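Local structure of carbohydrate oxidase (Microdochium nivale, 3RJA) at residues 210-215 against 288-293; 242-247 against 261-266. The protein oxidises the C1 hydroxyl of mono-, oligo- and polysaccharides to lactones with bound FAD, passing the electrons to molecular oxygen to give hydrogen peroxide. All blocks are in the same frame, centred on the assembly; numbering follows the deposited sequence.

Contact 1: 210-215 against 288-293; sequences VLTRFG and NPTTSL
L211, T212 and R213 pair antiparallel with L293, S292 and T291, the strand directions standing 149° apart and the axes approaching to 4.7 Å. The contact joins 286-293, an outermost strand of the antiparallel eight-stranded sheet, to 211-217. L211 and R213 occupy hydrogen-bonded positions, T212 and S292 the non-hydrogen-bonded one between them. R213 N reaches T291 O at 2.8 Å, whereas the bond from L211 N to L293 O is weak, bent to 129° at the hydrogen. Beyond the regular pairing N288 N still binds G215 O.

On the face of L211, R213, T291 and L293, the L293 methyl CD1 rests against R213 CB at 3.7 Å. R213 CG is anti to the backbone N (chi1 169°), and the extended chain beyond it carries the guanidinium away to S301 OG, with Y302 as a cation-pi partner. On the other face T212 and T290 meet by hydrocarbon, T212 CG2 lying 3.7 Å from T290 CB, while T212 OG1 is bonded to G265 O. N288 ND2 packs against the G215 backbone, 3.0 Å from G215 C and near its CA; a CB at G215 would run into this nitrogen. N288 OD1 is hydrogen-bonded to T217 OG1.

Water completes the irregular end: one molecule accepts from G215 N and donates to N288 O, and another donates to P289 O at 2.8 Å, with weaker bonds to R213 O and T291 OG1. Main-chain bonds thus carry this edge pairing, and the polar ends of T212 and R213 are committed to neighbouring elements rather than to the opposite strand.

Contact 2: 242-247 against 261-266; sequences PREVNF and GLYYGT
The beta hairpin of strands 245-251 and 258-264 brings E244 and N246 against L262, Y263 and Y264, its strand axes nearly antiparallel at 170°. E244 O accepts from Y264 N, and L262 N donates to N246 O at 2.8 Å. L262 O is gripped twice by one residue: N246 N and N246 ND2 come to it from opposite faces of its plane, each at 2.9 Å. For the side-chain bond, chi1 (-53°) sets N246 CG beside the backbone N, and the turn about chi2 (-103°) brings ND2 to L262 O. M152 N binds N246 OD1 and would help fix which way the amide is flipped, and ND2 also lies at the edge of the Y264 ring.

This hairpin supplies two adjacent interior strands of the antiparallel eight-stranded sheet, the third and fourth from the 286-293 edge, consistent with the substrate domain of berberine-bridge-type flavin oxidases. On the face shared by V245 and Y263, Y263 CD1 stands 4.0 Å from V245 CA, and Y263 CE1 is 3.5 Å from E244 CB. A water joins Y263 OH to E244 OE1. An alanine in place of Y263 would probably open a gap beside E244 CB and V245 and leave that water without its hydroxyl partner. Farther along, F247 and G261 draw together to 4.0 Å between their CA atoms, and a CB on G261 would clash with F247 CB. At the other end a type I turn from P242 to V245, closed by V245 N to P242 O at 3.2 Å, leads into the hairpin.

In the fold
Both contacts belong to one antiparallel sheet and meet through its neighbouring strands 211-217 and 258-264: T212 O lies 2.8 Å from Y263 N, a probable hydrogen bond, and the centres of the two contacts are about 10 Å apart. Contact 1 joins outermost strand 286-293 to the sheet and is only partly buried, and two waters bridge its irregular end. Contact 2 is buried and lies farther in, where an asparagine amide reinforces the main-chain bonds and aromatic rings fill the face. F214 connects them, its side chain reaching V245, F247 and Y263. The R213 side chain is about 7 Å from a bound sugar analogue, whereas contact 2 stays farther off, with G261 about 11 Å from one.

Contact 1: 210-215 against 288-293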
loop_
_atom_site.group_PDB
_atom_site.type_symbol
_atom_site.label_atom_id
_atom_site.label_comp_id
_atom_site.label_asym_id
_atom_site.label_seq_id
_atom_site.Cartn_x
_atom_site.Cartn_y
_atom_site.Cartn_z
ATOM N N VAL A 210 -9.371 -7.644 22.537
ATOM C CA VAL A 210 -8.269 -8.461 23.036
ATOM C C VAL A 210 -7.278 -8.763 21.901
ATOM O O VAL A 210 -7.583 -9.524 20.964
ATOM C CB VAL A 210 -8.810 -9.768 23.707
ATOM C CG1 VAL A 210 -7.690 -10.655 24.216
ATOM C CG2 VAL A 210 -9.752 -9.431 24.853
ATOM N N LEU A 211 -6.091 -8.159 21.993
ATOM C CA LEU A 211 -5.038 -8.339 20.983
ATOM C C LEU A 211 -3.707 -8.466 21.689
ATOM O O LEU A 211 -3.483 -7.855 22.760
ATOM C CB LEU A 211 -4.973 -7.148 20.024
ATOM C CG LEU A 211 -6.188 -6.872 19.136
ATOM C CD1 LEU A 211 -6.145 -5.467 18.539
ATOM C CD2 LEU A 211 -6.424 -7.967 18.044
ATOM N N THR A 212 -2.818 -9.240 21.085
ATOM C CA THR A 212 -1.483 -9.392 21.624
ATOM C C THR A 212 -0.423 -9.050 20.567
ATOM O O THR A 212 -0.350 -9.668 19.484
ATOM C CB THR A 212 -1.252 -10.841 22.107
ATOM O OG1 THR A 212 -2.175 -11.144 23.148
ATOM C CG2 THR A 212 0.151 -11.008 22.635
ATOM N N ARG A 213 0.403 -8.079 20.900
ATOM C CA ARG A 213 1.569 -7.794 20.103
ATOM C C ARG A 213 2.679 -8.735 20.529
ATOM O O ARG A 213 2.914 -8.925 21.715
ATOM C CB ARG A 213 2.036 -6.365 20.287
ATOM C CG ARG A 213 3.411 -6.123 19.679
ATOM C CD ARG A 213 3.678 -4.637 19.512
ATOM N NE ARG A 213 4.936 -4.481 18.795
ATOM C CZ ARG A 213 5.345 -3.362 18.219
ATOM N NH1 ARG A 213 4.595 -2.267 18.253
ATOM N NH2 ARG A 213 6.513 -3.348 17.594
ATOM N N PHE A 214 3.365 -9.309 19.547
ATOM C CA PHE A 214 4.433 -10.232 19.848
ATOM C C PHE A 214 5.642 -9.973 18.978
ATOM O O PHE A 214 5.558 -9.256 17.961
ATOM C CB PHE A 214 3.938 -11.688 19.743
ATOM C CG PHE A 214 3.524 -12.105 18.366
ATOM C CD1 PHE A 214 4.450 -12.675 17.491
ATOM C CD2 PHE A 214 2.211 -11.973 17.957
ATOM C CE1 PHE A 214 4.071 -13.127 16.224
ATOM C CE2 PHE A 214 1.818 -12.389 16.698
ATOM C CZ PHE A 214 2.740 -12.964 15.817
ATOM N N GLY A 215 6.770 -10.553 19.391
ATOM C CA GLY A 215 8.034 -10.307 18.738
ATOM C C GLY A 215 9.030 -11.396 19.105
ATOM O O GLY A 215 8.978 -11.930 20.224
ATOM N N ASN A 288 10.459 -12.004 22.726
ATOM C CA ASN A 288 10.280 -10.742 23.447
ATOM C C ASN A 288 9.044 -10.814 24.361
ATOM O O ASN A 288 8.108 -11.579 24.080
ATOM C CB ASN A 288 10.105 -9.577 22.454
ATOM C CG ASN A 288 11.133 -9.579 21.322
ATOM O OD1 ASN A 288 12.296 -9.990 21.487
ATOM N ND2 ASN A 288 10.703 -9.089 20.156
ATOM N N PRO A 289 9.013 -10.005 25.441
ATOM C CA PRO A 289 7.751 -9.897 26.187
ATOM C C PRO A 289 6.589 -9.503 25.251
ATOM O O PRO A 289 6.770 -8.696 24.346
ATOM C CB PRO A 289 8.013 -8.737 27.186
ATOM C CG PRO A 289 9.498 -8.582 27.255
ATOM C CD PRO A 289 10.069 -9.104 25.964
ATOM N N THR A 290 5.409 -10.066 25.462
ATOM C CA THR A 290 4.240 -9.686 24.668
ATOM C C THR A 290 3.679 -8.366 25.203
ATOM O O THR A 290 4.010 -7.965 26.318
ATOM C CB THR A 290 3.126 -10.740 24.789
ATOM O OG1 THR A 290 2.881 -10.976 26.177
ATOM C CG2 THR A 290 3.507 -12.064 24.094
ATOM N N THR A 291 2.852 -7.681 24.416
ATOM C CA THR A 291 2.063 -6.554 24.951
ATOM C C THR A 291 0.596 -6.758 24.653
ATOM O O THR A 291 0.215 -7.004 23.488
ATOM C CB THR A 291 2.463 -5.219 24.317
ATOM O OG1 THR A 291 3.877 -5.165 24.203
ATOM C CG2 THR A 291 1.946 -4.026 25.138
ATOM N N SER A 292 -0.224 -6.622 25.692
ATOM C CA SER A 292 -1.671 -6.719 25.576
ATOM C C SER A 292 -2.281 -5.392 25.165
ATOM O O SER A 292 -1.970 -4.346 25.742
ATOM C CB SER A 292 -2.276 -7.243 26.887
ATOM O OG SER A 292 -1.725 -8.539 27.164
ATOM N N LEU A 293 -3.145 -5.430 24.152
ATOM C CA LEU A 293 -3.618 -4.191 23.523
ATOM C C LEU A 293 -5.072 -4.322 23.143
ATOM O O LEU A 293 -5.538 -5.427 22.817
ATOM C CB LEU A 293 -2.829 -3.899 22.226
ATOM C CG LEU A 293 -1.304 -3.714 22.290
ATOM C CD1 LEU A 293 -0.674 -3.913 20.920
ATOM C CD2 LEU A 293 -0.941 -2.347 22.845
HETATM O O HOH W 1 5.589 -7.221 22.261
HETATM O O HOH W 2 6.450 -11.853 22.066
#

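Contact 2: 242-247 against 261-266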
loop_
_atom_site.group_PDB
_atom_site.type_symbol
_atom_site.label_atom_id
_atom_site.label_comp_id
_atom_site.label_asym_id
_atom_site.label_seq_id
_atom_site.Cartn_x
_atom_site.Cartn_y
_atom_site.Cartn_z
ATOM N N PRO A 242 -2.507 -20.216 12.228
ATOM C CA PRO A 242 -3.934 -19.962 12.333
ATOM C C PRO A 242 -4.266 -18.579 11.778
ATOM O O PRO A 242 -3.393 -17.728 11.668
ATOM C CB PRO A 242 -4.192 -20.022 13.845
ATOM C CG PRO A 242 -3.097 -20.929 14.349
ATOM C CD PRO A 242 -1.908 -20.522 13.534
ATOM N N ARG A 243 -5.521 -18.404 11.406
ATOM C CA ARG A 243 -6.082 -17.127 10.977
ATOM C C ARG A 243 -5.703 -15.969 11.900
ATOM O O ARG A 243 -5.313 -14.908 11.422
ATOM C CB ARG A 243 -7.607 -17.262 10.942
ATOM C CG ARG A 243 -8.305 -16.152 10.214
ATOM C CD ARG A 243 -9.834 -16.276 10.356
ATOM N NE ARG A 243 -10.465 -15.096 9.787
ATOM C CZ ARG A 243 -11.673 -14.641 10.104
ATOM N NH1 ARG A 243 -12.419 -15.263 11.021
ATOM N NH2 ARG A 243 -12.130 -13.544 9.507
ATOM N N GLU A 244 -5.800 -16.189 13.212
ATOM C CA GLU A 244 -5.573 -15.138 14.217
ATOM C C GLU A 244 -4.123 -14.566 14.261
ATOM O O GLU A 244 -3.870 -13.555 14.935
ATOM C CB GLU A 244 -5.918 -15.659 15.627
ATOM C CG GLU A 244 -7.398 -15.933 15.912
ATOM C CD GLU A 244 -7.912 -17.199 15.189
ATOM O OE1 GLU A 244 -7.099 -18.116 14.899
ATOM O OE2 GLU A 244 -9.130 -17.256 14.924
ATOM N N VAL A 245 -3.171 -15.230 13.607
ATOM C CA VAL A 245 -1.786 -14.769 13.691
ATOM C C VAL A 245 -1.413 -13.946 12.460
ATOM O O VAL A 245 -1.636 -14.353 11.329
ATOM C CB VAL A 245 -0.775 -15.899 14.001
ATOM C CG1 VAL A 245 -0.324 -16.625 12.736
ATOM C CG2 VAL A 245 0.421 -15.334 14.735
ATOM N N ASN A 246 -0.881 -12.749 12.708
ATOM C CA ASN A 246 -0.492 -11.835 11.618
ATOM C C ASN A 246 0.948 -11.494 11.849
ATOM O O ASN A 246 1.294 -11.011 12.949
ATOM C CB ASN A 246 -1.303 -10.531 11.640
ATOM C CG ASN A 246 -2.793 -10.755 11.665
ATOM O OD1 ASN A 246 -3.468 -10.597 10.647
ATOM N ND2 ASN A 246 -3.320 -11.101 12.828
ATOM N N PHE A 247 1.822 -11.754 10.885
ATOM C CA PHE A 247 3.224 -11.422 11.170
ATOM C C PHE A 247 4.097 -11.257 9.942
ATOM O O PHE A 247 3.679 -11.556 8.797
ATOM C CB PHE A 247 3.838 -12.438 12.179
ATOM C CG PHE A 247 4.196 -13.796 11.580
ATOM C CD1 PHE A 247 3.216 -14.734 11.278
ATOM C CD2 PHE A 247 5.521 -14.130 11.352
ATOM C CE1 PHE A 247 3.556 -16.010 10.756
ATOM C CE2 PHE A 247 5.884 -15.408 10.812
ATOM C CZ PHE A 247 4.903 -16.331 10.526
ATOM N N GLY A 261 4.644 -9.246 15.036
ATOM C CA GLY A 261 3.311 -9.705 14.758
ATOM C C GLY A 261 2.257 -9.176 15.678
ATOM O O GLY A 261 2.545 -8.493 16.696
ATOM N N LEU A 262 1.030 -9.497 15.283
ATOM C CA LEU A 262 -0.187 -9.179 15.993
ATOM C C LEU A 262 -1.079 -10.425 16.019
ATOM O O LEU A 262 -1.360 -11.029 14.976
ATOM C CB LEU A 262 -0.932 -8.019 15.310
ATOM C CG LEU A 262 -2.089 -7.448 16.155
ATOM C CD1 LEU A 262 -1.568 -6.871 17.479
ATOM C CD2 LEU A 262 -2.998 -6.395 15.408
ATOM N N TYR A 263 -1.503 -10.805 17.217
ATOM C CA TYR A 263 -2.341 -11.994 17.413
ATOM C C TYR A 263 -3.726 -11.607 17.918
ATOM O O TYR A 263 -3.854 -10.842 18.911
ATOM C CB TYR A 263 -1.681 -12.982 18.385
ATOM C CG TYR A 263 -2.516 -14.246 18.587
ATOM C CD1 TYR A 263 -2.501 -15.261 17.634
ATOM C CD2 TYR A 263 -3.316 -14.413 19.726
ATOM C CE1 TYR A 263 -3.259 -16.408 17.781
ATOM C CE2 TYR A 263 -4.093 -15.575 19.897
ATOM C CZ TYR A 263 -4.063 -16.564 18.907
ATOM O OH TYR A 263 -4.812 -17.709 19.032
ATOM N N TYR A 264 -4.758 -12.108 17.238
ATOM C CA TYR A 264 -6.141 -11.911 17.688
ATOM C C TYR A 264 -6.471 -12.885 18.814
ATOM O O TYR A 264 -6.894 -14.030 18.564
ATOM C CB TYR A 264 -7.131 -12.060 16.528
ATOM C CG TYR A 264 -7.323 -10.777 15.763
ATOM C CD1 TYR A 264 -6.280 -10.238 14.984
ATOM C CD2 TYR A 264 -8.532 -10.079 15.834
ATOM C CE1 TYR A 264 -6.435 -9.015 14.282
ATOM C CE2 TYR A 264 -8.717 -8.878 15.135
ATOM C CZ TYR A 264 -7.658 -8.348 14.361
ATOM O OH TYR A 264 -7.845 -7.185 13.686
ATOM N N GLY A 265 -6.260 -12.423 20.050
ATOM C CA GLY A 265 -6.462 -13.249 21.250
ATOM C C GLY A 265 -5.413 -12.940 22.318
ATOM O O GLY A 265 -4.690 -11.925 22.234
ATOM N N THR A 266 -5.343 -13.800 23.333
ATOM C CA THR A 266 -4.534 -13.523 24.536
ATOM C C THR A 266 -3.074 -13.936 24.342
ATOM O O THR A 266 -2.764 -14.743 23.446
ATOM C CB THR A 266 -5.091 -14.300 25.753
ATOM O OG1 THR A 266 -4.894 -15.703 25.529
ATOM C CG2 THR A 266 -6.602 -14.004 25.951
HETATM O O HOH W 3 -5.082 -18.887 16.891
#